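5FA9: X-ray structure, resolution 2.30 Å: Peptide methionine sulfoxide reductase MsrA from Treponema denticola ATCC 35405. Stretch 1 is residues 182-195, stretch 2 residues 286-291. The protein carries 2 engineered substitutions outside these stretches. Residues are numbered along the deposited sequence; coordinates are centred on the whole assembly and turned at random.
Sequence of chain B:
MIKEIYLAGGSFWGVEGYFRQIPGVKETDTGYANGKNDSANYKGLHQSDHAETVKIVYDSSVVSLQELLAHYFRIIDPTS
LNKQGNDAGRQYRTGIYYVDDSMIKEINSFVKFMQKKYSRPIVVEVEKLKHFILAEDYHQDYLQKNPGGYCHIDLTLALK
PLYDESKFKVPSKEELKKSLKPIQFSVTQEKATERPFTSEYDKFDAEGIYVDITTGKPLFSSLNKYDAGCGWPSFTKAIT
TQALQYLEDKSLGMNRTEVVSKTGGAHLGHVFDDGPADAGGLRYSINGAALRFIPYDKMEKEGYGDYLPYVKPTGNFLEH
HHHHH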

ATOM      1  N   PRO B 182      12.892  39.242  17.862  1.00 63.28           N
ATOM      2  CA  PRO B 182      12.447  39.834  16.593  1.00 68.61           C
ATOM      3  C   PRO B 182      12.318  38.831  15.449  1.00 61.42           C
ATOM      4  O   PRO B 182      11.318  38.855  14.732  1.00 58.04           O
ATOM      5  N   ILE B 183      13.310  37.962  15.284  1.00 63.99           N
ATOM      6  CA  ILE B 183      13.280  36.971  14.214  1.00 62.85           C
ATOM      7  C   ILE B 183      12.159  35.952  14.437  1.00 58.56           C
ATOM      8  O   ILE B 183      11.566  35.452  13.481  1.00 51.66           O
ATOM      9  N   GLN B 184      11.854  35.666  15.699  1.00 49.10           N
ATOM     10  CA  GLN B 184      10.794  34.723  16.032  1.00 47.62           C
ATOM     11  C   GLN B 184       9.427  35.311  15.711  1.00 52.33           C
ATOM     12  O   GLN B 184       8.553  34.623  15.182  1.00 51.13           O
ATOM     13  N   PHE B 185       9.248  36.585  16.038  1.00 53.69           N
ATOM     14  CA  PHE B 185       8.000  37.283  15.752  1.00 53.53           C
ATOM     15  C   PHE B 185       7.824  37.476  14.251  1.00 44.48           C
ATOM     16  O   PHE B 185       6.736  37.275  13.713  1.00 50.42           O
ATOM     17  N   SER B 186       8.903  37.872  13.582  1.00 47.55           N
ATOM     18  CA  SER B 186       8.880  38.116  12.145  1.00 52.99           C
ATOM     19  C   SER B 186       8.488  36.867  11.360  1.00 52.73           C
ATOM     20  O   SER B 186       7.635  36.925  10.476  1.00 46.18           O
ATOM     21  N   VAL B 187       9.115  35.744  11.684  1.00 48.67           N
ATOM     22  CA  VAL B 187       8.841  34.489  10.991  1.00 39.86           C
ATOM     23  C   VAL B 187       7.407  34.012  11.218  1.00 44.80           C
ATOM     24  O   VAL B 187       6.690  33.702  10.267  1.00 43.83           O
ATOM     25  N   THR B 188       6.991  33.971  12.478  1.00 40.07           N
ATOM     26  CA  THR B 188       5.708  33.377  12.838  1.00 46.11           C
ATOM     27  C   THR B 188       4.513  34.294  12.585  1.00 48.94           C
ATOM     28  O   THR B 188       3.439  33.825  12.209  1.00 52.47           O
ATOM     29  N   GLN B 189       4.696  35.595  12.787  1.00 46.51           N
ATOM     30  CA  GLN B 189       3.576  36.531  12.703  1.00 49.94           C
ATOM     31  C   GLN B 189       3.586  37.378  11.433  1.00 46.87           C
ATOM     32  O   GLN B 189       2.574  37.986  11.082  1.00 49.68           O
ATOM     33  N   GLU B 190       4.722  37.421  10.744  1.00 43.94           N
ATOM     34  CA  GLU B 190       4.841  38.241   9.542  1.00 41.66           C
ATOM     35  C   GLU B 190       5.311  37.430   8.337  1.00 51.62           C
ATOM     36  O   GLU B 190       5.721  37.997   7.325  1.00 41.95           O
ATOM     37  N   LYS B 191       5.252  36.106   8.463  1.00 51.45           N
ATOM     38  CA  LYS B 191       5.619  35.180   7.389  1.00 45.25           C
ATOM     39  C   LYS B 191       7.034  35.394   6.855  1.00 44.33           C
ATOM     40  O   LYS B 191       7.315  35.087   5.696  1.00 52.21           O
ATOM     41  N   ALA B 192       7.924  35.916   7.693  1.00 37.01           N
ATOM     42  CA  ALA B 192       9.304  36.136   7.278  1.00 34.08           C
ATOM     43  C   ALA B 192      10.050  34.813   7.150  1.00 47.29           C
ATOM     44  O   ALA B 192       9.554  33.765   7.564  1.00 53.40           O
ATOM     45  N   THR B 193      11.245  34.871   6.575  1.00 42.97           N
ATOM     46  CA  THR B 193      12.074  33.684   6.414  1.00 46.19           C
ATOM     47  C   THR B 193      13.494  33.951   6.892  1.00 55.09           C
ATOM     48  O   THR B 193      14.183  34.821   6.358  1.00 53.21           O
ATOM     49  N   GLU B 194      13.923  33.203   7.903  1.00 47.95           N
ATOM     50  CA  GLU B 194      15.272  33.333   8.437  1.00 43.41           C
ATOM     51  C   GLU B 194      16.292  32.999   7.354  1.00 47.32           C
ATOM     52  O   GLU B 194      16.021  32.182   6.472  1.00 54.19           O
ATOM     53  N   ARG B 195      17.460  33.629   7.414  1.00 43.42           N
ATOM     54  CA  ARG B 195      18.493  33.368   6.421  1.00 56.44           C
ATOM     55  C   ARG B 195      19.058  31.968   6.634  1.00 58.98           C
ATOM     56  O   ARG B 195      19.162  31.506   7.770  1.00 61.30           O
ATOM     57  N   ILE B 286      11.235  24.226   7.396  1.00 44.20           N
ATOM     58  CA  ILE B 286      10.692  24.988   8.516  1.00 44.90           C
ATOM     59  C   ILE B 286      11.752  25.876   9.156  1.00 41.99           C
ATOM     60  O   ILE B 286      12.872  25.434   9.409  1.00 42.82           O
ATOM     61  N   ASN B 287      11.395  27.131   9.408  1.00 46.50           N
ATOM     62  CA  ASN B 287      12.281  28.048  10.113  1.00 44.29           C
ATOM     63  C   ASN B 287      12.516  27.586  11.547  1.00 44.26           C
ATOM     64  O   ASN B 287      11.567  27.299  12.277  1.00 41.98           O
ATOM     65  N   GLY B 288      13.784  27.507  11.940  1.00 37.08           N
ATOM     66  CA  GLY B 288      14.141  27.133  13.296  1.00 45.04           C
ATOM     67  C   GLY B 288      13.600  28.100  14.332  1.00 53.97           C
ATOM     68  O   GLY B 288      13.286  27.707  15.456  1.00 45.74           O
ATOM     69  N   ALA B 289      13.492  29.368  13.947  1.00 40.87           N
ATOM     70  CA  ALA B 289      12.989  30.413  14.833  1.00 41.83           C
ATOM     71  C   ALA B 289      11.538  30.164  15.242  1.00 44.41           C
ATOM     72  O   ALA B 289      11.074  30.679  16.260  1.00 44.25           O
ATOM     73  N   ALA B 290      10.826  29.380  14.439  1.00 38.42           N
ATOM     74  CA  ALA B 290       9.429  29.068  14.715  1.00 40.02           C
ATOM     75  C   ALA B 290       9.292  27.849  15.624  1.00 50.73           C
ATOM     76  O   ALA B 290       8.188  27.497  16.040  1.00 40.88           O
ATOM     77  N   LEU B 291      10.415  27.205  15.928  1.00 47.02           N
ATOM     78  CA  LEU B 291      10.389  25.965  16.698  1.00 50.22           C
ATOM     79  C   LEU B 291      11.116  26.068  18.036  1.00 44.58           C
ATOM     80  O   LEU B 291      12.066  26.835  18.189  1.00 44.47           O
TER

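Three residues carry most of this contact: Ala-289 and Asn-287 on the short segment, and Glu-194 on the loop that follows the helix. All three aim their CA-to-CB bonds at the opposing stretch.

Ala-289 sits where the backbones run closest, its CA 5.0 Å from the CA of Gln-184. Ala-289 puts only a methyl into this gap, and the helix lines it with aliphatic carbon: Ile-183 CG1 (chi1 t, chi2 t) lies 4.1 Å from Ala-289 CB, and Val-187 CG2 lies 4.2 Å from the same CB. Val-187, in the t rotamer and pointing toward the segment, also places CG1 4.0 Å from Ala-290 CB. Beside it, Thr-188 CG2 comes within 3.8 Å of Ala-290 CB; the p rotamer of Thr-188 leaves OG1 to bond back to Gln-184 O at 2.7 Å, so the methyl can face the contact while the hydroxyl is satisfied within the helix. Gln-184 (m, t) adds its CG, 3.5 Å from Ala-289 O.

Glu-194 supplies the polar anchor. With chi1 p and chi2 t, its buried carboxylate reaches the start of the 3-10 segment, where free amides are available: Gly-288 N donates to Glu-194 OE2 at 2.8 Å, and Ala-289 N donates to Glu-194 OE1 at 3.1 Å. The acid thus pays for its burial with two backbone hydrogen bonds.

Asn-287 returns the favour. In the m rotamer, its OD1 accepts from Glu-194 N at 3.1 Å, so side chain meets backbone in both directions. Its ND2 packs 3.6 Å from Val-187 CG1 and donates to a water at 2.9 Å; that water also lies 2.7 Å from Thr-193 OG1, bridging the two stretches.

The rule is legible: small methyls face the helix where the backbones come closest, and reciprocal side-chain-to-backbone hydrogen bonds join the segment to the loop.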

ATOM      1  CB  PRO B 182      13.542  40.859  16.290  1.00 54.89           C
ATOM      2  CG  PRO B 182      14.025  41.276  17.628  1.00 67.70           C
ATOM      3  CD  PRO B 182      13.949  40.050  18.499  1.00 59.11           C
ATOM      4  CB  ILE B 183      14.642  36.244  14.075  1.00 64.14           C
ATOM      5  CG1 ILE B 183      14.635  35.304  12.866  1.00 58.16           C
ATOM      6  CG2 ILE B 183      15.002  35.499  15.356  1.00 60.34           C
ATOM      7  CD1 ILE B 183      15.959  34.618  12.620  1.00 66.85           C
ATOM      8  CB  GLN B 184      10.862  34.332  17.507  1.00 53.75           C
ATOM      9  CG  GLN B 184      12.119  33.574  17.893  1.00 52.95           C
ATOM     10  CD  GLN B 184      12.212  33.329  19.385  1.00 55.24           C
ATOM     11  OE1 GLN B 184      11.392  33.822  20.158  1.00 55.74           O
ATOM     12  NE2 GLN B 184      13.215  32.563  19.797  1.00 82.33           N
ATOM     13  CB  PHE B 185       7.961  38.634  16.469  1.00 53.67           C
ATOM     14  CG  PHE B 185       6.663  39.375  16.297  1.00 47.52           C
ATOM     15  CD1 PHE B 185       5.594  39.133  17.142  1.00 47.40           C
ATOM     16  CD2 PHE B 185       6.515  40.319  15.292  1.00 41.08           C
ATOM     17  CE1 PHE B 185       4.401  39.811  16.989  1.00 47.87           C
ATOM     18  CE2 PHE B 185       5.325  41.001  15.133  1.00 54.24           C
ATOM     19  CZ  PHE B 185       4.265  40.747  15.982  1.00 54.49           C
ATOM     20  CB  SER B 186      10.243  38.622  11.669  1.00 52.29           C
ATOM     21  OG  SER B 186      10.407  39.998  11.967  1.00 65.65           O
ATOM     22  CB  VAL B 187       9.817  33.379  11.435  1.00 45.77           C
ATOM     23  CG1 VAL B 187       9.300  32.011  11.016  1.00 41.19           C
ATOM     24  CG2 VAL B 187      11.206  33.631  10.862  1.00 33.47           C
ATOM     25  CB  THR B 188       5.692  32.957  14.322  1.00 46.46           C
ATOM     26  OG1 THR B 188       5.955  34.098  15.148  1.00 51.27           O
ATOM     27  CG2 THR B 188       6.747  31.892  14.584  1.00 45.85           C
ATOM     28  CB  GLN B 189       3.564  37.446  13.930  1.00 55.68           C
ATOM     29  CG  GLN B 189       3.568  36.704  15.256  1.00 50.98           C
ATOM     30  CD  GLN B 189       2.458  35.677  15.352  1.00 55.22           C
ATOM     31  OE1 GLN B 189       1.281  36.001  15.205  1.00 49.37           O
ATOM     32  NE2 GLN B 189       2.830  34.426  15.601  1.00 53.72           N
ATOM     33  CB  GLU B 190       5.801  39.408   9.790  1.00 40.24           C
ATOM     34  CG  GLU B 190       5.386  40.323  10.932  1.00 47.58           C
ATOM     35  CD  GLU B 190       6.450  41.347  11.273  1.00 44.83           C
ATOM     36  OE1 GLU B 190       7.585  41.216  10.769  1.00 50.89           O
ATOM     37  OE2 GLU B 190       6.153  42.282  12.045  1.00 49.71           O
ATOM     38  CB  LYS B 191       4.629  35.286   6.225  1.00 45.84           C
ATOM     39  CG  LYS B 191       3.168  35.181   6.615  1.00 50.58           C
ATOM     40  CD  LYS B 191       2.285  35.201   5.378  1.00 52.28           C
ATOM     41  CE  LYS B 191       0.885  35.696   5.696  1.00 68.04           C
ATOM     42  NZ  LYS B 191       0.159  36.107   4.462  1.00 76.56           N
ATOM     43  CB  ALA B 192      10.018  37.054   8.256  1.00 41.00           C
ATOM     44  CB  THR B 193      12.110  33.210   4.948  1.00 46.73           C
ATOM     45  OG1 THR B 193      10.800  32.795   4.544  1.00 45.97           O
ATOM     46  CG2 THR B 193      13.077  32.047   4.785  1.00 50.62           C
ATOM     47  CB  GLU B 194      15.454  32.420   9.652  1.00 51.08           C
ATOM     48  CG  GLU B 194      15.448  30.936   9.313  1.00 54.83           C
ATOM     49  CD  GLU B 194      15.434  30.047  10.543  1.00 57.46           C
ATOM     50  OE1 GLU B 194      15.148  30.555  11.647  1.00 54.10           O
ATOM     51  OE2 GLU B 194      15.703  28.834  10.402  1.00 50.06           O
ATOM     52  CB  ARG B 195      19.606  34.420   6.478  1.00 57.96           C
ATOM     53  CG  ARG B 195      19.162  35.773   7.010  1.00 66.40           C
ATOM     54  CD  ARG B 195      20.291  36.794   6.978  1.00 74.85           C
ATOM     55  NE  ARG B 195      21.592  36.229   7.324  1.00 89.03           N
ATOM     56  CZ  ARG B 195      22.589  36.079   6.457  1.00 95.64           C
ATOM     57  NH1 ARG B 195      22.433  36.446   5.192  1.00 97.21           N
ATOM     58  NH2 ARG B 195      23.742  35.559   6.853  1.00 80.85           N
ATOM     59  CB  ILE B 286      10.102  24.052   9.593  1.00 41.28           C
ATOM     60  CG1 ILE B 286       9.124  23.058   8.964  1.00 39.08           C
ATOM     61  CG2 ILE B 286       9.424  24.855  10.694  1.00 33.74           C
ATOM     62  CD1 ILE B 286       7.922  23.709   8.316  1.00 46.00           C
ATOM     63  CB  ASN B 287      11.705  29.466  10.108  1.00 42.95           C
ATOM     64  CG  ASN B 287      11.523  30.019   8.707  1.00 44.41           C
ATOM     65  OD1 ASN B 287      12.475  30.490   8.084  1.00 47.67           O
ATOM     66  ND2 ASN B 287      10.294  29.971   8.208  1.00 36.31           N
ATOM     67  CB  ALA B 289      13.123  31.775  14.169  1.00 49.54           C
ATOM     68  CB  ALA B 290       8.674  28.842  13.414  1.00 36.05           C
ATOM     69  CB  LEU B 291      10.996  24.824  15.877  1.00 36.34           C
ATOM     70  CG  LEU B 291      10.383  24.576  14.498  1.00 44.06           C
ATOM     71  CD1 LEU B 291      11.158  23.499  13.753  1.00 40.63           C
ATOM     72  CD2 LEU B 291       8.913  24.200  14.622  1.00 34.75           C
TER
HETATM   73  O   HOH W   1       9.272  30.842   5.657  1.00 42.74           O